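Local coordinates for protein HTH-type transcriptional regulator PrpR (Mycobacterium tuberculosis, PDB 6D2S) that regulates transcription of the genes for short-chain fatty acid catabolism through the glyoxylate and methylcitrate cycles, supporting use of cholesterol-derived propionate by the bacterium, at residues N15-E26 with R169-R177; R179-R187 with S195-F203. All coordinates share one frame; numbering follows the deposited sequence.

Interaction 1 of 2, residues N15-E26 with R169-R177; sequences NNYIHDLDMAAE and RLSTLQRPR. With NA (sodium ion), chain F; NA (sodium ion), chain G.
E26 OE1 is gripped by both terminal nitrogens of R175, NH1 at 2.9 Å and NH2 at 3.0 Å. The carboxylate oxygen lies in the guanidinium plane, using its syn lone pair for NH1. R175 can reach this far because its chain runs straight to CD and bends only at chi3 (-67°), which also swings NE to within 2.7 Å of Y17 OH. That hydroxyl shares a second hydrogen bond with H19 ND1, and M23 SD sits over the centre of one guanidinium face, a soft, polarisable cover for a delocalised cation. Arginine suits the place because it serves two acids and a phenol at once: NH2 also makes a weak bond to D22 OD1. D22 is held mainly by R169, whose NH1 and NH2 take one carboxylate oxygen each, NH1 meeting OD2 at 2.8 Å. The two buried arginines and two acids form one network whose charges should largely balance. The Y17 ring lies with one face against the backbone of R175, whose CA stands 3.6 Å above its centre. Q174 NE2 donates to N15 O at 2.9 Å and to S171 O. The contact joins the start of helix 19-31 to the chain leaving helix 163-170, roughly where the IrrE-like region gives way to the C-terminal regulator region; Y138 of helix 138-147 makes a cation-pi contact with R175, and Y129 of helix 116-135 packs on Y17.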
# COMPACT_ATOMS: atom_id res chain seq x y z
N ASN A 15 -8.39 -5.95 10.86
CA ASN A 15 -8.43 -4.47 10.81
C ASN A 15 -7.44 -3.90 9.81
O ASN A 15 -6.94 -2.78 9.99
CB ASN A 15 -8.18 -3.87 12.20
CG ASN A 15 -9.20 -4.32 13.22
OD1 ASN A 15 -10.41 -4.18 13.00
ND2 ASN A 15 -8.73 -4.88 14.33
N ASN A 16 -7.12 -4.66 8.76
CA ASN A 16 -6.19 -4.22 7.72
C ASN A 16 -4.82 -3.86 8.29
O ASN A 16 -4.11 -3.01 7.75
CB ASN A 16 -6.77 -3.04 6.93
CG ASN A 16 -7.98 -3.44 6.08
OD1 ASN A 16 -8.06 -4.55 5.58
ND2 ASN A 16 -8.91 -2.51 5.93
N TYR A 17 -4.44 -4.50 9.39
CA TYR A 17 -3.18 -4.21 10.07
C TYR A 17 -2.62 -5.54 10.58
O TYR A 17 -3.30 -6.25 11.32
CB TYR A 17 -3.38 -3.21 11.22
CG TYR A 17 -2.13 -3.09 12.07
CD1 TYR A 17 -1.05 -2.33 11.63
CD2 TYR A 17 -2.03 -3.75 13.28
CE1 TYR A 17 0.10 -2.24 12.38
CE2 TYR A 17 -0.87 -3.68 14.04
CZ TYR A 17 0.19 -2.92 13.58
OH TYR A 17 1.34 -2.84 14.32
N ILE A 18 -1.40 -5.87 10.17
CA ILE A 18 -0.77 -7.16 10.48
C ILE A 18 0.39 -6.88 11.42
O ILE A 18 1.50 -6.57 10.97
CB ILE A 18 -0.30 -7.89 9.21
CG1 ILE A 18 -1.38 -7.89 8.13
CG2 ILE A 18 0.20 -9.32 9.56
CD1 ILE A 18 -2.68 -8.65 8.53
N HIS A 19 0.16 -7.02 12.73
CA HIS A 19 1.08 -6.45 13.71
C HIS A 19 2.48 -7.05 13.60
O HIS A 19 3.48 -6.32 13.60
CB HIS A 19 0.54 -6.65 15.13
CG HIS A 19 1.39 -6.04 16.18
ND1 HIS A 19 1.60 -4.68 16.26
CD2 HIS A 19 2.12 -6.59 17.19
CE1 HIS A 19 2.40 -4.42 17.29
NE2 HIS A 19 2.73 -5.56 17.86
N ASP A 20 2.58 -8.38 13.54
CA ASP A 20 3.91 -8.98 13.58
C ASP A 20 4.74 -8.60 12.36
O ASP A 20 5.96 -8.42 12.47
CB ASP A 20 3.81 -10.50 13.70
CG ASP A 20 3.23 -10.95 15.03
OD1 ASP A 20 3.51 -10.29 16.05
OD2 ASP A 20 2.49 -11.95 15.04
N LEU A 21 4.11 -8.50 11.18
CA LEU A 21 4.84 -8.10 9.99
C LEU A 21 5.15 -6.62 9.99
O LEU A 21 6.22 -6.20 9.55
CB LEU A 21 4.05 -8.43 8.73
CG LEU A 21 4.16 -9.80 8.09
CD1 LEU A 21 3.33 -9.74 6.79
CD2 LEU A 21 5.62 -10.16 7.83
N ASP A 22 4.18 -5.81 10.44
CA ASP A 22 4.40 -4.37 10.52
C ASP A 22 5.57 -4.07 11.45
O ASP A 22 6.45 -3.27 11.12
CB ASP A 22 3.11 -3.69 10.99
CG ASP A 22 2.94 -2.29 10.42
OD1 ASP A 22 3.77 -1.43 10.74
OD2 ASP A 22 1.99 -2.08 9.63
N MET A 23 5.59 -4.70 12.63
CA MET A 23 6.68 -4.50 13.58
C MET A 23 7.99 -5.06 13.06
O MET A 23 9.06 -4.48 13.30
CB MET A 23 6.32 -5.15 14.92
CG MET A 23 5.15 -4.51 15.62
SD MET A 23 5.63 -2.93 16.36
CE MET A 23 6.62 -3.48 17.75
N ALA A 24 7.96 -6.21 12.38
CA ALA A 24 9.20 -6.76 11.85
C ALA A 24 9.83 -5.82 10.82
O ALA A 24 11.04 -5.61 10.83
CB ALA A 24 8.96 -8.14 11.23
N ALA A 25 9.01 -5.24 9.95
CA ALA A 25 9.51 -4.28 8.97
C ALA A 25 10.12 -3.06 9.65
O ALA A 25 11.22 -2.62 9.31
CB ALA A 25 8.38 -3.85 8.03
N GLU A 26 9.40 -2.50 10.62
CA GLU A 26 9.87 -1.30 11.29
C GLU A 26 11.15 -1.57 12.07
O GLU A 26 12.09 -0.76 12.06
CB GLU A 26 8.78 -0.75 12.22
CG GLU A 26 9.09 0.65 12.74
CD GLU A 26 7.93 1.26 13.51
OE1 GLU A 26 7.07 0.50 14.01
OE2 GLU A 26 7.90 2.51 13.63
N ARG A 169 -1.03 2.58 2.54
CA ARG A 169 -0.45 2.61 3.87
C ARG A 169 -1.33 3.37 4.86
O ARG A 169 -1.47 2.97 6.02
CB ARG A 169 0.96 3.22 3.83
CG ARG A 169 1.68 3.12 5.16
CD ARG A 169 2.07 1.65 5.48
NE ARG A 169 3.02 1.56 6.60
CZ ARG A 169 2.86 0.78 7.67
NH1 ARG A 169 1.76 0.05 7.82
NH2 ARG A 169 3.81 0.74 8.61
N LEU A 170 -1.90 4.50 4.44
CA LEU A 170 -2.79 5.23 5.34
C LEU A 170 -3.94 4.33 5.81
O LEU A 170 -4.37 4.41 6.97
CB LEU A 170 -3.33 6.50 4.67
CG LEU A 170 -2.32 7.63 4.43
CD1 LEU A 170 -2.93 8.71 3.52
CD2 LEU A 170 -1.92 8.26 5.77
N SER A 171 -4.42 3.46 4.94
CA SER A 171 -5.52 2.56 5.28
C SER A 171 -5.10 1.41 6.19
O SER A 171 -5.97 0.64 6.62
CB SER A 171 -6.17 2.00 4.01
OG SER A 171 -5.42 0.91 3.48
N THR A 172 -3.81 1.26 6.50
CA THR A 172 -3.35 0.22 7.41
C THR A 172 -3.02 0.73 8.81
O THR A 172 -2.53 -0.05 9.62
CB THR A 172 -2.08 -0.48 6.85
OG1 THR A 172 -0.97 0.44 6.84
CG2 THR A 172 -2.33 -1.03 5.44
N LEU A 173 -3.24 2.02 9.10
CA LEU A 173 -2.77 2.59 10.37
C LEU A 173 -3.73 2.26 11.51
O LEU A 173 -4.34 3.14 12.13
CB LEU A 173 -2.55 4.09 10.24
CG LEU A 173 -1.51 4.49 9.18
CD1 LEU A 173 -1.24 5.99 9.23
CD2 LEU A 173 -0.21 3.69 9.33
N GLN A 174 -3.86 0.96 11.79
CA GLN A 174 -4.68 0.47 12.89
C GLN A 174 -3.86 -0.20 14.00
O GLN A 174 -4.37 -1.08 14.70
CB GLN A 174 -5.76 -0.49 12.37
CG GLN A 174 -6.97 0.22 11.75
CD GLN A 174 -6.66 0.83 10.39
OE1 GLN A 174 -6.72 2.04 10.21
NE2 GLN A 174 -6.33 -0.02 9.42
N ARG A 175 -2.62 0.22 14.19
CA ARG A 175 -1.83 -0.34 15.28
C ARG A 175 -2.45 0.07 16.61
O ARG A 175 -2.71 1.26 16.83
CB ARG A 175 -0.37 0.14 15.21
CG ARG A 175 0.50 -0.36 16.38
CD ARG A 175 1.97 0.08 16.22
NE ARG A 175 2.63 -0.55 15.08
CZ ARG A 175 3.89 -0.29 14.72
NH1 ARG A 175 4.59 0.61 15.42
NH2 ARG A 175 4.43 -0.90 13.68
N PRO A 176 -2.72 -0.87 17.51
CA PRO A 176 -3.38 -0.51 18.77
C PRO A 176 -2.58 0.56 19.50
O PRO A 176 -1.35 0.50 19.59
CB PRO A 176 -3.42 -1.83 19.55
CG PRO A 176 -3.43 -2.89 18.46
CD PRO A 176 -2.52 -2.33 17.38
N ARG A 177 -3.29 1.57 19.97
CA ARG A 177 -2.76 2.70 20.73
C ARG A 177 -1.96 3.66 19.87
O ARG A 177 -1.43 4.65 20.39
CB ARG A 177 -1.91 2.24 21.93
CG ARG A 177 -2.72 1.42 22.93
CD ARG A 177 -1.91 0.99 24.15
NE ARG A 177 -2.74 0.22 25.08
CZ ARG A 177 -2.94 -1.09 24.98
NH1 ARG A 177 -2.36 -1.78 24.00
NH2 ARG A 177 -3.72 -1.72 25.85
NA NA F . 1.90 -13.00 17.01
NA NA G . -12.57 -3.39 11.73
O HOH W 1 -8.50 0.29 5.87
O HOH W 2 -0.23 -13.37 14.95
O HOH W 3 -12.87 -1.46 13.10
O HOH W 4 -11.46 -4.04 9.57
O HOH W 5 -14.45 -3.23 10.76

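Interaction 2 of 2, residues R179-R187 with S195-F203; sequences RGIPFIFVR and SKRQSATAF. With NA (sodium ion), chain G.
I184 and K196 pack together on one face of a beta hairpin, whose strands 183-189 and 194-198 form one edge of a five-stranded antiparallel sheet in the C-terminal part of PrpR. I184 CB passes R197 O at 4.0 Å; there the chain divides: CG2 lies 3.8 Å from K196 NZ, while CG1 approaches T201 OG1 and CD1 meets the edge of the F203 ring, 3.7 Å from CE1. With CG1 anti to the carbonyl carbon (chi1 -60°), the longer branch heads for the loop after the second strand, so one branch meets K196 and the other T201 and F203. The lysine's methylenes suit this apolar face, but NZ ends among the methyls of I184 and V186 with no hydrogen-bond partner in the model. Two hydrogen-bonded pairs join the backbones, F185 with R197 and R187 with S195, whose N reaches R187 O at 2.8 Å. Q198 OE1 ties the loop by accepting from T201 OG1 and F203 N. W242 of strand 239-247 backs I184 and V186. S199, small enough to sit beside P182 and F183, gives its carbonyl O to the sodium ion at 2.1 Å, while its OG donates to F183 O at 3.1 Å from above the carbonyl plane.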
# COMPACT_ATOMS: atom_id res chain seq x y z
N ARG A 179 -3.28 4.64 16.38
CA ARG A 179 -4.06 4.61 15.15
C ARG A 179 -3.97 5.94 14.40
O ARG A 179 -3.86 7.01 15.01
CB ARG A 179 -5.53 4.30 15.46
CG ARG A 179 -5.71 2.91 16.07
CD ARG A 179 -7.16 2.59 16.37
NE ARG A 179 -7.90 2.28 15.15
CZ ARG A 179 -8.87 3.04 14.64
NH1 ARG A 179 -9.23 4.16 15.26
NH2 ARG A 179 -9.48 2.67 13.53
N GLY A 180 -4.01 5.85 13.07
CA GLY A 180 -4.28 7.00 12.23
C GLY A 180 -5.77 7.17 12.00
O GLY A 180 -6.60 6.44 12.56
N ILE A 181 -6.12 8.15 11.18
CA ILE A 181 -7.53 8.28 10.79
C ILE A 181 -8.01 6.97 10.18
O ILE A 181 -7.32 6.39 9.32
CB ILE A 181 -7.71 9.42 9.78
CG1 ILE A 181 -7.39 10.77 10.43
CG2 ILE A 181 -9.12 9.38 9.17
CD1 ILE A 181 -7.30 11.94 9.42
N PRO A 182 -9.18 6.44 10.57
CA PRO A 182 -9.69 5.22 9.93
C PRO A 182 -10.24 5.54 8.55
O PRO A 182 -11.17 6.35 8.42
CB PRO A 182 -10.80 4.74 10.89
CG PRO A 182 -10.78 5.67 12.05
CD PRO A 182 -10.02 6.89 11.69
N PHE A 183 -9.67 4.92 7.52
CA PHE A 183 -10.07 5.17 6.14
C PHE A 183 -10.74 3.95 5.52
O PHE A 183 -10.43 2.81 5.87
CB PHE A 183 -8.88 5.54 5.25
CG PHE A 183 -8.30 6.91 5.51
CD1 PHE A 183 -8.98 8.05 5.13
CD2 PHE A 183 -7.04 7.03 6.09
CE1 PHE A 183 -8.43 9.30 5.34
CE2 PHE A 183 -6.47 8.28 6.30
CZ PHE A 183 -7.17 9.42 5.93
N ILE A 184 -11.67 4.21 4.59
CA ILE A 184 -12.06 3.24 3.57
C ILE A 184 -11.17 3.47 2.36
O ILE A 184 -11.08 4.60 1.86
CB ILE A 184 -13.54 3.41 3.18
CG1 ILE A 184 -14.47 3.21 4.38
CG2 ILE A 184 -13.89 2.48 2.01
CD1 ILE A 184 -15.88 3.69 4.11
N PHE A 185 -10.52 2.41 1.89
CA PHE A 185 -9.68 2.49 0.70
C PHE A 185 -10.44 1.92 -0.50
O PHE A 185 -10.98 0.81 -0.41
CB PHE A 185 -8.37 1.74 0.93
CG PHE A 185 -7.49 1.61 -0.28
CD1 PHE A 185 -7.66 0.55 -1.17
CD2 PHE A 185 -6.48 2.52 -0.53
CE1 PHE A 185 -6.85 0.42 -2.29
CE2 PHE A 185 -5.65 2.39 -1.64
CZ PHE A 185 -5.84 1.34 -2.52
N VAL A 186 -10.49 2.67 -1.59
CA VAL A 186 -11.20 2.24 -2.79
C VAL A 186 -10.29 2.41 -4.00
O VAL A 186 -9.71 3.49 -4.20
CB VAL A 186 -12.51 3.03 -3.01
CG1 VAL A 186 -13.14 2.64 -4.35
CG2 VAL A 186 -13.48 2.77 -1.87
N ARG A 187 -10.16 1.35 -4.79
CA ARG A 187 -9.46 1.40 -6.06
C ARG A 187 -10.39 0.88 -7.14
O ARG A 187 -11.11 -0.10 -6.94
CB ARG A 187 -8.18 0.56 -6.02
CG ARG A 187 -7.43 0.56 -7.33
CD ARG A 187 -6.18 -0.29 -7.26
NE ARG A 187 -6.46 -1.65 -6.79
CZ ARG A 187 -7.09 -2.57 -7.50
NH1 ARG A 187 -7.51 -2.29 -8.73
NH2 ARG A 187 -7.29 -3.78 -7.00
N SER A 195 -11.97 -2.53 -5.92
CA SER A 195 -11.51 -3.18 -4.70
C SER A 195 -11.75 -2.21 -3.54
O SER A 195 -11.27 -1.07 -3.57
CB SER A 195 -10.04 -3.56 -4.79
OG SER A 195 -9.56 -4.05 -3.55
N LYS A 196 -12.50 -2.66 -2.54
CA LYS A 196 -12.86 -1.85 -1.38
C LYS A 196 -12.30 -2.49 -0.13
O LYS A 196 -12.43 -3.70 0.06
CB LYS A 196 -14.39 -1.71 -1.27
CG LYS A 196 -14.84 -0.79 -0.15
CD LYS A 196 -16.34 -0.88 0.08
CE LYS A 196 -16.90 0.39 0.70
NZ LYS A 196 -16.80 1.56 -0.22
N ARG A 197 -11.68 -1.68 0.73
CA ARG A 197 -11.11 -2.15 1.99
C ARG A 197 -11.58 -1.25 3.12
O ARG A 197 -11.43 -0.03 3.05
CB ARG A 197 -9.58 -2.19 1.92
CG ARG A 197 -9.03 -3.24 0.96
CD ARG A 197 -9.50 -4.63 1.36
NE ARG A 197 -8.94 -5.69 0.52
CZ ARG A 197 -7.80 -6.32 0.76
NH1 ARG A 197 -7.37 -7.27 -0.05
NH2 ARG A 197 -7.07 -5.98 1.82
N GLN A 198 -12.17 -1.85 4.15
CA GLN A 198 -12.69 -1.11 5.29
C GLN A 198 -11.89 -1.45 6.54
O GLN A 198 -11.52 -2.61 6.76
CB GLN A 198 -14.16 -1.43 5.52
CG GLN A 198 -15.05 -1.21 4.32
CD GLN A 198 -16.37 -1.95 4.43
OE1 GLN A 198 -17.40 -1.37 4.79
NE2 GLN A 198 -16.34 -3.25 4.14
N SER A 199 -11.62 -0.43 7.36
CA SER A 199 -11.01 -0.63 8.66
C SER A 199 -12.04 -0.71 9.78
O SER A 199 -12.05 -1.67 10.54
CB SER A 199 -10.00 0.49 8.96
OG SER A 199 -10.58 1.76 8.76
N ALA A 200 -12.92 0.29 9.87
CA ALA A 200 -13.85 0.39 10.99
C ALA A 200 -15.27 -0.04 10.66
O ALA A 200 -16.03 -0.37 11.58
CB ALA A 200 -13.89 1.83 11.52
N THR A 201 -15.66 -0.03 9.38
CA THR A 201 -17.04 -0.24 8.98
C THR A 201 -17.27 -1.70 8.61
O THR A 201 -16.35 -2.53 8.60
CB THR A 201 -17.40 0.70 7.82
OG1 THR A 201 -16.47 0.54 6.74
CG2 THR A 201 -17.38 2.16 8.29
N ALA A 202 -18.52 -2.02 8.30
CA ALA A 202 -18.91 -3.36 7.89
C ALA A 202 -20.10 -3.26 6.94
O ALA A 202 -21.17 -3.80 7.18
CB ALA A 202 -19.22 -4.23 9.11
N PHE A 203 -19.92 -2.54 5.84
CA PHE A 203 -20.99 -2.29 4.88
C PHE A 203 -21.34 -3.56 4.10
O PHE A 203 -20.48 -4.16 3.47
CB PHE A 203 -20.61 -1.17 3.92
CG PHE A 203 -20.41 0.17 4.59
CD1 PHE A 203 -19.33 0.98 4.25
CD2 PHE A 203 -21.30 0.62 5.55
CE1 PHE A 203 -19.14 2.20 4.86
CE2 PHE A 203 -21.11 1.84 6.17
CZ PHE A 203 -20.04 2.63 5.82
NA NA G . -12.57 -3.39 11.73
O HOH W 4 -11.46 -4.04 9.57
O HOH W 5 -14.45 -3.23 10.76
O HOH W 3 -12.87 -1.46 13.10

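How the interactions relate
Interaction 1 is the more buried and the more charged: arginines, acids and a tyrosine settle one another where a helix start meets the chain leaving another helix. Interaction 2, only partly buried, relies on regular backbone pairing with apolar side chains on the sheet face, and lies at an outer strand. The chain passes from the first to the second without a long detour, and they meet directly, with L173 O probably hydrogen-bonded to G180 N, and Q174 packing on S199. A single sodium ion bridges them, bound by the side chain of N15 in interaction 1 and the backbone of S199 in interaction 2, so the loops after helix 3-13 and strand 194-198 share one site.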